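Local coordinates for protein endoglucanase (Thermotoga maritima, PDB 2FVG) that probably acts as a metal-dependent aminopeptidase of the M42 family, binding two divalent metal cations per subunit, although it is named an endoglucanase, at residues W235-T246 / I271-T279; G171-L179 / Y319-K327. All blocks are in the same frame, centred on the assembly; numbering follows the deposited sequence.

In the fold
From the N terminus, the chain passes helices 4-9 and 18-28 and the six-stranded antiparallel sheet before helix 166-180, which supplies the first half of contact 2. It then runs through strands 187-194 and 215-224 and enters 235-246. Helix 256-268 follows, and 271-279 returns beside 235-246, closing the short loop of contact 1. Strand 297-306 comes next, and helix 316-332 then closes contact 2. Contact 1 is therefore nested inside the much longer loop of contact 2. It joins two short strands at one end of the mixed sheet, while contact 2 pairs two helices. The two contacts touch: Pro-243 packs on Thr-322, and Ile-271 and Pro-272 pack on Asn-321.

Contact 1 (W235-T246 / I271-T279); sequences WATHLGDGPAIT and IPFQMKRRT
Gln-274 reaches across to residues 238-242 with its amide, and three hydrogen bonds fix that group. Gln-274 OE1 accepts from His-238 N at 2.9 Å. Gln-274 NE2 donates to His-238 O at 2.8 Å and to Gly-242 O at 3.0 Å. Both acceptors lie close to the amide plane, so the two N-H groups are used and the flat end is held against turning. His-238 O also takes Asp-241 N, from the opposite face of its plane, within a type II turn. A water joins OE1 to Asp-241 OD2. The amide gets there because CG sits between the backbone N and carbonyl carbon of Gln-274 (chi1 58°) and the chain then extends.

Backbone bonds run alongside. Gln-274 N donates to Pro-243 O, and Ile-245 N to Gln-274 O at 2.9 Å. These make a short parallel pairing, the two strands of a beta-alpha-beta unit whose crossover is helix 256-268. Strand 244-245 also pairs antiparallel with strand 297-306. Gly-242 has a positive phi, and a side chain there would clash with Pro-272 O.

At the other end, Thr-237 OG1 donates to Arg-277 O at 2.7 Å, tilted from the carbonyl plane. A water links the same oxygen to Thr-237 N. The Arg-277 guanidinium lies with one face over Ala-236 N. Arg-277 NH1 meets the edge of the Trp-235 ring, 3.6 Å from CE3, with the two planes 70° apart.

One apolar contact joins the strands: Ile-245 CD1 touches Phe-273 CD2 at 3.6 Å, on the side where helix 256-268 packs. Separately, the Lys-276 chain packs side by side with Thr-246, its CG nearest the threonine OG1. The Lys-276 side chain is about 6 Å from that of Glu-220, a predicted zinc ligand.

Contact 2 (G171-L179 / Y319-K327); sequences GCSVLIDVL and YENTKKLIK
Tyr-319 reaches helix 166-180 with its hydroxyl, between Ser-173 and Asp-177. Its OH donates to Asp-177 OD2 at 2.8 Å, and Ser-173 OG lies 2.6 Å from the same OH. The carboxylate and ring planes are 82° apart. OD2 lies near the ring plane, at the ring edge, while the hydroxyl meets OD2 from above the carboxylate plane. CG of Tyr-319 stands anti to its backbone N (chi1 175°), which carries the ring across to the other helix. A phenylalanine here would probably leave Asp-177 OD2 without this buried donor and let its carboxylate turn more readily. A water bridges OD2 to Glu-320 OE2, and Glu-320 OE1 forms a salt bridge with Lys-323 NZ. OD2 thus receives two donors, which would help to stabilise a negative charge.

Val-174 is a knob in a hole made by Tyr-319, Thr-322, Lys-323 and Ile-326. Its two methyls divide the work. Val-174 CG2 presses on Tyr-319 CE2 at 3.5 Å, and Val-174 CG1 lies over the backbone of Lys-323, 3.7 Å from CA. One turn on, Val-178 packs against Lys-323 and Ile-326. Val-178 CG2 meets Lys-323 CG at 3.8 Å and Ile-326 CG2 at 4.0 Å. The aliphatic part of Lys-323 also covers Asp-177, with CD against CB.

The axes of the two short segments approach to 9.4 Å and cross at -55°. Lys-327 NZ bonds to Ser-181 OG and Gly-182 O, just past the other segment. Ile-326 and Leu-175 turn onto strand 215-224, so both helices pack on the mixed sheet. Helix 18-28 covers Cys-172, Ile-176 and Leu-179, and strand 187-194 lies against Cys-172, Leu-175 and Leu-179.

Contact 1 (W235-T246 / I271-T279)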
loop_
_atom_site.group_PDB
_atom_site.type_symbol
_atom_site.label_atom_id
_atom_site.label_comp_id
_atom_site.label_asym_id
_atom_site.label_seq_id
_atom_site.Cartn_x
_atom_site.Cartn_y
_atom_site.Cartn_z
ATOM N N TRP A 235 21.054 10.933 -5.269
ATOM C CA TRP A 235 20.741 9.923 -6.296
ATOM C C TRP A 235 19.631 8.961 -5.815
ATOM O O TRP A 235 19.854 7.773 -5.606
ATOM C CB TRP A 235 22.007 9.161 -6.734
ATOM C CG TRP A 235 23.200 10.062 -6.903
ATOM C CD1 TRP A 235 24.312 10.113 -6.100
ATOM C CD2 TRP A 235 23.383 11.079 -7.900
ATOM N NE1 TRP A 235 25.182 11.081 -6.546
ATOM C CE2 TRP A 235 24.639 11.693 -7.647
ATOM C CE3 TRP A 235 22.616 11.526 -8.985
ATOM C CZ2 TRP A 235 25.146 12.734 -8.446
ATOM C CZ3 TRP A 235 23.126 12.565 -9.788
ATOM C CH2 TRP A 235 24.377 13.154 -9.508
ATOM N N ALA A 236 18.431 9.497 -5.645
ATOM C CA ALA A 236 17.293 8.722 -5.168
ATOM C C ALA A 236 16.024 9.263 -5.787
ATOM O O ALA A 236 16.077 10.252 -6.509
ATOM C CB ALA A 236 17.216 8.798 -3.646
ATOM N N THR A 237 14.900 8.597 -5.524
ATOM C CA THR A 237 13.597 9.019 -5.991
ATOM C C THR A 237 13.203 10.124 -5.017
ATOM O O THR A 237 13.166 9.900 -3.798
ATOM C CB THR A 237 12.579 7.862 -5.932
ATOM O OG1 THR A 237 13.146 6.698 -6.541
ATOM C CG2 THR A 237 11.308 8.234 -6.669
ATOM N N HIS A 238 12.915 11.314 -5.524
ATOM C CA HIS A 238 12.652 12.420 -4.599
ATOM C C HIS A 238 11.253 12.932 -4.430
ATOM O O HIS A 238 10.477 12.977 -5.380
ATOM C CB HIS A 238 13.561 13.594 -4.935
ATOM C CG HIS A 238 15.011 13.235 -4.916
ATOM N ND1 HIS A 238 15.642 12.747 -3.787
ATOM C CD2 HIS A 238 15.956 13.303 -5.881
ATOM C CE1 HIS A 238 16.912 12.515 -4.064
ATOM N NE2 HIS A 238 17.129 12.849 -5.326
ATOM N N LEU A 239 10.950 13.351 -3.200
ATOM C CA LEU A 239 9.679 14.002 -2.891
ATOM C C LEU A 239 9.633 15.282 -3.713
ATOM O O LEU A 239 10.616 16.018 -3.768
ATOM C CB LEU A 239 9.594 14.358 -1.402
ATOM C CG LEU A 239 9.484 13.265 -0.330
ATOM C CD1 LEU A 239 9.462 13.897 1.024
ATOM C CD2 LEU A 239 8.236 12.461 -0.513
ATOM N N GLY A 240 8.518 15.522 -4.385
ATOM C CA GLY A 240 8.355 16.739 -5.165
ATOM C C GLY A 240 8.659 16.618 -6.645
ATOM O O GLY A 240 8.187 17.439 -7.432
ATOM N N ASP A 241 9.444 15.612 -7.030
ATOM C CA ASP A 241 9.800 15.416 -8.449
ATOM C C ASP A 241 8.781 14.612 -9.288
ATOM O O ASP A 241 9.030 14.341 -10.462
ATOM C CB ASP A 241 11.229 14.852 -8.581
ATOM C CG ASP A 241 12.309 15.881 -8.200
ATOM O OD1 ASP A 241 11.965 17.028 -7.846
ATOM O OD2 ASP A 241 13.511 15.551 -8.263
ATOM N N GLY A 242 7.648 14.243 -8.685
ATOM C CA GLY A 242 6.566 13.537 -9.383
ATOM C C GLY A 242 6.556 12.028 -9.208
ATOM O O GLY A 242 7.421 11.475 -8.539
ATOM N N PRO A 243 5.527 11.354 -9.751
ATOM C CA PRO A 243 5.532 9.903 -9.669
ATOM C C PRO A 243 6.731 9.327 -10.405
ATOM O O PRO A 243 7.142 9.865 -11.459
ATOM C CB PRO A 243 4.248 9.492 -10.386
ATOM C CG PRO A 243 3.872 10.705 -11.253
ATOM C CD PRO A 243 4.317 11.880 -10.423
ATOM N N ALA A 244 7.265 8.235 -9.864
ATOM C CA ALA A 244 8.412 7.510 -10.423
ATOM C C ALA A 244 7.921 6.442 -11.378
ATOM O O ALA A 244 7.020 5.689 -11.037
ATOM C CB ALA A 244 9.240 6.821 -9.285
ATOM N N ILE A 245 8.533 6.353 -12.560
ATOM C CA ILE A 245 8.142 5.365 -13.572
ATOM C C ILE A 245 9.242 4.295 -13.577
ATOM O O ILE A 245 10.401 4.593 -13.855
ATOM C CB ILE A 245 7.898 6.070 -14.943
ATOM C CG1 ILE A 245 6.829 7.161 -14.763
ATOM C CG2 ILE A 245 7.388 5.099 -16.006
ATOM C CD1 ILE A 245 6.612 8.006 -15.995
ATOM N N THR A 246 8.898 3.071 -13.171
ATOM C CA THR A 246 9.855 1.991 -13.115
ATOM C C THR A 246 10.261 1.497 -14.505
ATOM O O THR A 246 9.419 1.281 -15.376
ATOM C CB THR A 246 9.313 0.828 -12.255
ATOM O OG1 THR A 246 9.052 1.312 -10.940
ATOM C CG2 THR A 246 10.294 -0.295 -12.152
ATOM N N ILE A 271 2.492 16.328 -16.836
ATOM C CA ILE A 271 2.532 15.717 -15.520
ATOM C C ILE A 271 4.002 15.456 -15.199
ATOM O O ILE A 271 4.669 14.774 -15.969
ATOM C CB ILE A 271 1.756 14.380 -15.474
ATOM C CG1 ILE A 271 0.274 14.599 -15.763
ATOM C CG2 ILE A 271 1.910 13.730 -14.118
ATOM C CD1 ILE A 271 -0.526 13.297 -15.866
ATOM N N PRO A 272 4.511 16.036 -14.091
ATOM C CA PRO A 272 5.895 15.806 -13.699
ATOM C C PRO A 272 6.090 14.353 -13.334
ATOM O O PRO A 272 5.201 13.728 -12.730
ATOM C CB PRO A 272 6.067 16.671 -12.442
ATOM C CG PRO A 272 4.917 17.614 -12.438
ATOM C CD PRO A 272 3.811 16.943 -13.161
ATOM N N PHE A 273 7.242 13.803 -13.693
ATOM C CA PHE A 273 7.527 12.414 -13.350
ATOM C C PHE A 273 9.014 12.311 -13.191
ATOM O O PHE A 273 9.731 13.234 -13.579
ATOM C CB PHE A 273 7.063 11.449 -14.449
ATOM C CG PHE A 273 7.794 11.625 -15.787
ATOM C CD1 PHE A 273 7.417 12.621 -16.676
ATOM C CD2 PHE A 273 8.844 10.778 -16.149
ATOM C CE1 PHE A 273 8.094 12.792 -17.911
ATOM C CE2 PHE A 273 9.510 10.932 -17.373
ATOM C CZ PHE A 273 9.136 11.939 -18.250
ATOM N N GLN A 274 9.472 11.207 -12.611
ATOM C CA GLN A 274 10.907 10.974 -12.480
ATOM C C GLN A 274 11.152 9.512 -12.752
ATOM O O GLN A 274 10.202 8.740 -12.803
ATOM C CB GLN A 274 11.435 11.349 -11.076
ATOM C CG GLN A 274 10.775 10.605 -9.895
ATOM C CD GLN A 274 11.202 11.169 -8.553
ATOM O OE1 GLN A 274 12.383 11.390 -8.323
ATOM N NE2 GLN A 274 10.239 11.414 -7.657
HETATM N N MSE A 275 12.414 9.149 -12.970
HETATM C CA MSE A 275 12.803 7.757 -13.106
HETATM C C MSE A 275 12.871 7.198 -11.711
HETATM O O MSE A 275 13.163 7.899 -10.762
HETATM C CB MSE A 275 14.180 7.606 -13.740
HETATM C CG MSE A 275 14.296 8.215 -15.127
HETATM SE SE MSE A 275 13.041 7.357 -16.393
HETATM C CE MSE A 275 13.320 8.515 -18.012
ATOM N N LYS A 276 12.613 5.912 -11.601
ATOM C CA LYS A 276 12.668 5.224 -10.354
ATOM C C LYS A 276 14.142 4.946 -10.026
ATOM O O LYS A 276 14.850 4.307 -10.813
ATOM C CB LYS A 276 11.883 3.934 -10.514
ATOM C CG LYS A 276 12.136 2.891 -9.445
ATOM C CD LYS A 276 11.392 3.168 -8.188
ATOM C CE LYS A 276 11.784 2.132 -7.133
ATOM N NZ LYS A 276 11.702 0.718 -7.618
ATOM N N ARG A 277 14.611 5.474 -8.896
ATOM C CA ARG A 277 15.977 5.243 -8.415
ATOM C C ARG A 277 15.886 4.654 -7.030
ATOM O O ARG A 277 15.369 5.300 -6.120
ATOM C CB ARG A 277 16.798 6.533 -8.377
ATOM C CG ARG A 277 17.247 6.988 -9.740
ATOM C CD ARG A 277 18.113 8.225 -9.690
ATOM N NE ARG A 277 17.349 9.421 -9.324
ATOM C CZ ARG A 277 17.855 10.655 -9.340
ATOM N NH1 ARG A 277 19.113 10.857 -9.725
ATOM N NH2 ARG A 277 17.108 11.690 -8.982
ATOM N N ARG A 278 16.376 3.430 -6.863
ATOM C CA ARG A 278 16.331 2.758 -5.568
ATOM C C ARG A 278 17.734 2.356 -5.157
ATOM O O ARG A 278 18.443 1.736 -5.951
ATOM C CB ARG A 278 15.448 1.519 -5.691
ATOM C CG ARG A 278 15.347 0.653 -4.448
ATOM C CD ARG A 278 14.593 -0.636 -4.771
ATOM N NE ARG A 278 14.563 -1.552 -3.639
ATOM N N THR A 279 18.131 2.692 -3.927
ATOM C CA THR A 279 19.477 2.338 -3.407
ATOM C C THR A 279 19.636 0.847 -3.073
ATOM O O THR A 279 18.660 0.148 -2.778
ATOM C CB THR A 279 19.870 3.170 -2.161
HETATM O O HOH W 1 14.510 6.205 -3.598
HETATM O O HOH W 2 14.197 13.318 -9.599
HETATM O O HOH W 3 13.240 4.048 -14.055
#

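Contact 2 (G171-L179 / Y319-K327)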
loop_
_atom_site.group_PDB
_atom_site.type_symbol
_atom_site.label_atom_id
_atom_site.label_comp_id
_atom_site.label_asym_id
_atom_site.label_seq_id
_atom_site.Cartn_x
_atom_site.Cartn_y
_atom_site.Cartn_z
ATOM N N GLY A 171 -1.191 4.213 -2.426
ATOM C CA GLY A 171 -1.581 3.595 -3.693
ATOM C C GLY A 171 -3.069 3.272 -3.713
ATOM O O GLY A 171 -3.757 3.544 -4.711
ATOM N N CYS A 172 -3.580 2.728 -2.613
ATOM C CA CYS A 172 -5.020 2.427 -2.460
ATOM C C CYS A 172 -5.848 3.703 -2.556
ATOM O O CYS A 172 -6.888 3.735 -3.214
ATOM C CB CYS A 172 -5.327 1.804 -1.102
ATOM S SG CYS A 172 -4.682 0.151 -0.790
ATOM N N SER A 173 -5.372 4.750 -1.887
ATOM C CA SER A 173 -6.041 6.044 -1.858
ATOM C C SER A 173 -6.106 6.655 -3.273
ATOM O O SER A 173 -7.122 7.238 -3.676
ATOM C CB SER A 173 -5.287 6.950 -0.872
ATOM O OG SER A 173 -5.849 8.246 -0.829
ATOM N N VAL A 174 -5.021 6.502 -4.020
ATOM C CA VAL A 174 -4.943 6.966 -5.397
ATOM C C VAL A 174 -6.051 6.334 -6.232
ATOM O O VAL A 174 -6.709 7.028 -6.983
ATOM C CB VAL A 174 -3.573 6.675 -6.056
ATOM C CG1 VAL A 174 -3.593 7.056 -7.546
ATOM C CG2 VAL A 174 -2.482 7.446 -5.365
ATOM N N LEU A 175 -6.242 5.020 -6.086
ATOM C CA LEU A 175 -7.252 4.271 -6.841
ATOM C C LEU A 175 -8.646 4.720 -6.487
ATOM O O LEU A 175 -9.463 4.927 -7.373
ATOM C CB LEU A 175 -7.122 2.768 -6.617
ATOM C CG LEU A 175 -5.787 2.121 -7.016
ATOM C CD1 LEU A 175 -5.978 0.632 -7.130
ATOM C CD2 LEU A 175 -5.266 2.673 -8.323
ATOM N N ILE A 176 -8.906 4.859 -5.188
ATOM C CA ILE A 176 -10.186 5.371 -4.699
ATOM C C ILE A 176 -10.453 6.780 -5.228
ATOM O O ILE A 176 -11.592 7.094 -5.581
ATOM C CB ILE A 176 -10.226 5.403 -3.169
ATOM C CG1 ILE A 176 -10.040 3.997 -2.608
ATOM C CG2 ILE A 176 -11.554 5.973 -2.667
ATOM C CD1 ILE A 176 -9.982 3.967 -1.078
ATOM N N ASP A 177 -9.416 7.626 -5.282
ATOM C CA ASP A 177 -9.578 9.010 -5.773
ATOM C C ASP A 177 -9.820 9.065 -7.275
ATOM O O ASP A 177 -10.515 9.958 -7.752
ATOM C CB ASP A 177 -8.378 9.912 -5.406
ATOM C CG ASP A 177 -8.363 10.320 -3.925
ATOM O OD1 ASP A 177 -9.226 9.859 -3.128
ATOM O OD2 ASP A 177 -7.468 11.112 -3.559
ATOM N N VAL A 178 -9.210 8.147 -8.022
ATOM C CA VAL A 178 -9.426 8.089 -9.464
ATOM C C VAL A 178 -10.896 7.762 -9.682
ATOM O O VAL A 178 -11.571 8.398 -10.490
ATOM C CB VAL A 178 -8.509 7.047 -10.150
ATOM C CG1 VAL A 178 -8.940 6.815 -11.618
ATOM C CG2 VAL A 178 -7.065 7.503 -10.081
ATOM N N LEU A 179 -11.394 6.795 -8.913
ATOM C CA LEU A 179 -12.799 6.394 -9.006
ATOM C C LEU A 179 -13.758 7.490 -8.559
ATOM O O LEU A 179 -14.789 7.710 -9.208
ATOM C CB LEU A 179 -13.032 5.112 -8.222
ATOM C CG LEU A 179 -12.480 3.868 -8.911
ATOM C CD1 LEU A 179 -12.491 2.661 -7.952
ATOM C CD2 LEU A 179 -13.282 3.585 -10.189
ATOM N N TYR A 319 1.497 12.931 -5.088
ATOM C CA TYR A 319 0.288 12.128 -4.980
ATOM C C TYR A 319 -0.755 12.503 -6.058
ATOM O O TYR A 319 -1.347 11.619 -6.707
ATOM C CB TYR A 319 -0.315 12.312 -3.597
ATOM C CG TYR A 319 -1.638 11.613 -3.430
ATOM C CD1 TYR A 319 -2.845 12.255 -3.760
ATOM C CD2 TYR A 319 -1.694 10.320 -2.919
ATOM C CE1 TYR A 319 -4.062 11.602 -3.609
ATOM C CE2 TYR A 319 -2.881 9.672 -2.755
ATOM C CZ TYR A 319 -4.058 10.297 -3.093
ATOM O OH TYR A 319 -5.228 9.612 -2.893
ATOM N N GLU A 320 -0.975 13.805 -6.240
ATOM C CA GLU A 320 -1.939 14.310 -7.209
ATOM C C GLU A 320 -1.549 13.993 -8.630
ATOM O O GLU A 320 -2.410 13.736 -9.474
ATOM C CB GLU A 320 -2.123 15.827 -7.073
ATOM C CG GLU A 320 -2.998 16.231 -5.915
ATOM C CD GLU A 320 -4.413 15.678 -6.046
ATOM O OE1 GLU A 320 -5.028 15.879 -7.121
ATOM O OE2 GLU A 320 -4.907 15.049 -5.073
ATOM N N ASN A 321 -0.252 14.051 -8.906
ATOM C CA ASN A 321 0.251 13.748 -10.237
ATOM C C ASN A 321 0.186 12.271 -10.569
ATOM O O ASN A 321 0.004 11.899 -11.738
ATOM C CB ASN A 321 1.645 14.303 -10.397
ATOM C CG ASN A 321 1.627 15.775 -10.598
ATOM O OD1 ASN A 321 0.908 16.273 -11.462
ATOM N ND2 ASN A 321 2.416 16.492 -9.814
ATOM N N THR A 322 0.358 11.440 -9.544
ATOM C CA THR A 322 0.208 9.996 -9.685
ATOM C C THR A 322 -1.248 9.696 -10.058
ATOM O O THR A 322 -1.515 8.956 -11.016
ATOM C CB THR A 322 0.533 9.274 -8.387
ATOM O OG1 THR A 322 1.837 9.666 -7.953
ATOM C CG2 THR A 322 0.519 7.740 -8.600
ATOM N N LYS A 323 -2.184 10.278 -9.307
ATOM C CA LYS A 323 -3.605 10.131 -9.578
ATOM C C LYS A 323 -3.933 10.640 -10.991
ATOM O O LYS A 323 -4.691 9.998 -11.719
ATOM C CB LYS A 323 -4.416 10.897 -8.531
ATOM C CG LYS A 323 -5.920 10.913 -8.788
ATOM C CD LYS A 323 -6.647 12.028 -8.048
ATOM C CE LYS A 323 -6.549 13.373 -8.781
ATOM N NZ LYS A 323 -7.328 14.463 -8.098
ATOM N N LYS A 324 -3.388 11.795 -11.382
ATOM C CA LYS A 324 -3.634 12.327 -12.731
ATOM C C LYS A 324 -3.160 11.346 -13.793
ATOM O O LYS A 324 -3.875 11.048 -14.724
ATOM C CB LYS A 324 -2.929 13.663 -12.964
ATOM C CG LYS A 324 -3.608 14.915 -12.420
ATOM C CD LYS A 324 -2.814 16.143 -12.888
ATOM C CE LYS A 324 -3.368 17.464 -12.370
ATOM N NZ LYS A 324 -3.199 17.619 -10.903
ATOM N N LEU A 325 -1.937 10.852 -13.643
ATOM C CA LEU A 325 -1.340 9.903 -14.585
ATOM C C LEU A 325 -2.134 8.599 -14.731
ATOM O O LEU A 325 -2.340 8.131 -15.837
ATOM C CB LEU A 325 0.118 9.601 -14.197
ATOM C CG LEU A 325 0.969 8.758 -15.144
ATOM C CD1 LEU A 325 0.965 9.330 -16.577
ATOM C CD2 LEU A 325 2.384 8.636 -14.610
ATOM N N ILE A 326 -2.561 8.014 -13.622
ATOM C CA ILE A 326 -3.355 6.797 -13.655
ATOM C C ILE A 326 -4.687 7.078 -14.379
ATOM O O ILE A 326 -5.134 6.280 -15.191
ATOM C CB ILE A 326 -3.676 6.275 -12.215
ATOM C CG1 ILE A 326 -2.411 5.857 -11.437
ATOM C CG2 ILE A 326 -4.648 5.108 -12.261
ATOM C CD1 ILE A 326 -1.532 4.855 -12.170
ATOM N N LYS A 327 -5.307 8.222 -14.109
ATOM C CA LYS A 327 -6.591 8.511 -14.721
ATOM C C LYS A 327 -6.489 8.622 -16.252
ATOM O O LYS A 327 -7.329 8.076 -16.969
ATOM C CB LYS A 327 -7.226 9.753 -14.111
ATOM C CG LYS A 327 -8.647 9.932 -14.534
ATOM C CD LYS A 327 -9.245 11.199 -13.995
ATOM C CE LYS A 327 -10.688 11.276 -14.435
ATOM N NZ LYS A 327 -11.416 12.416 -13.821
HETATM O O HOH W 4 -7.494 13.573 -4.363
#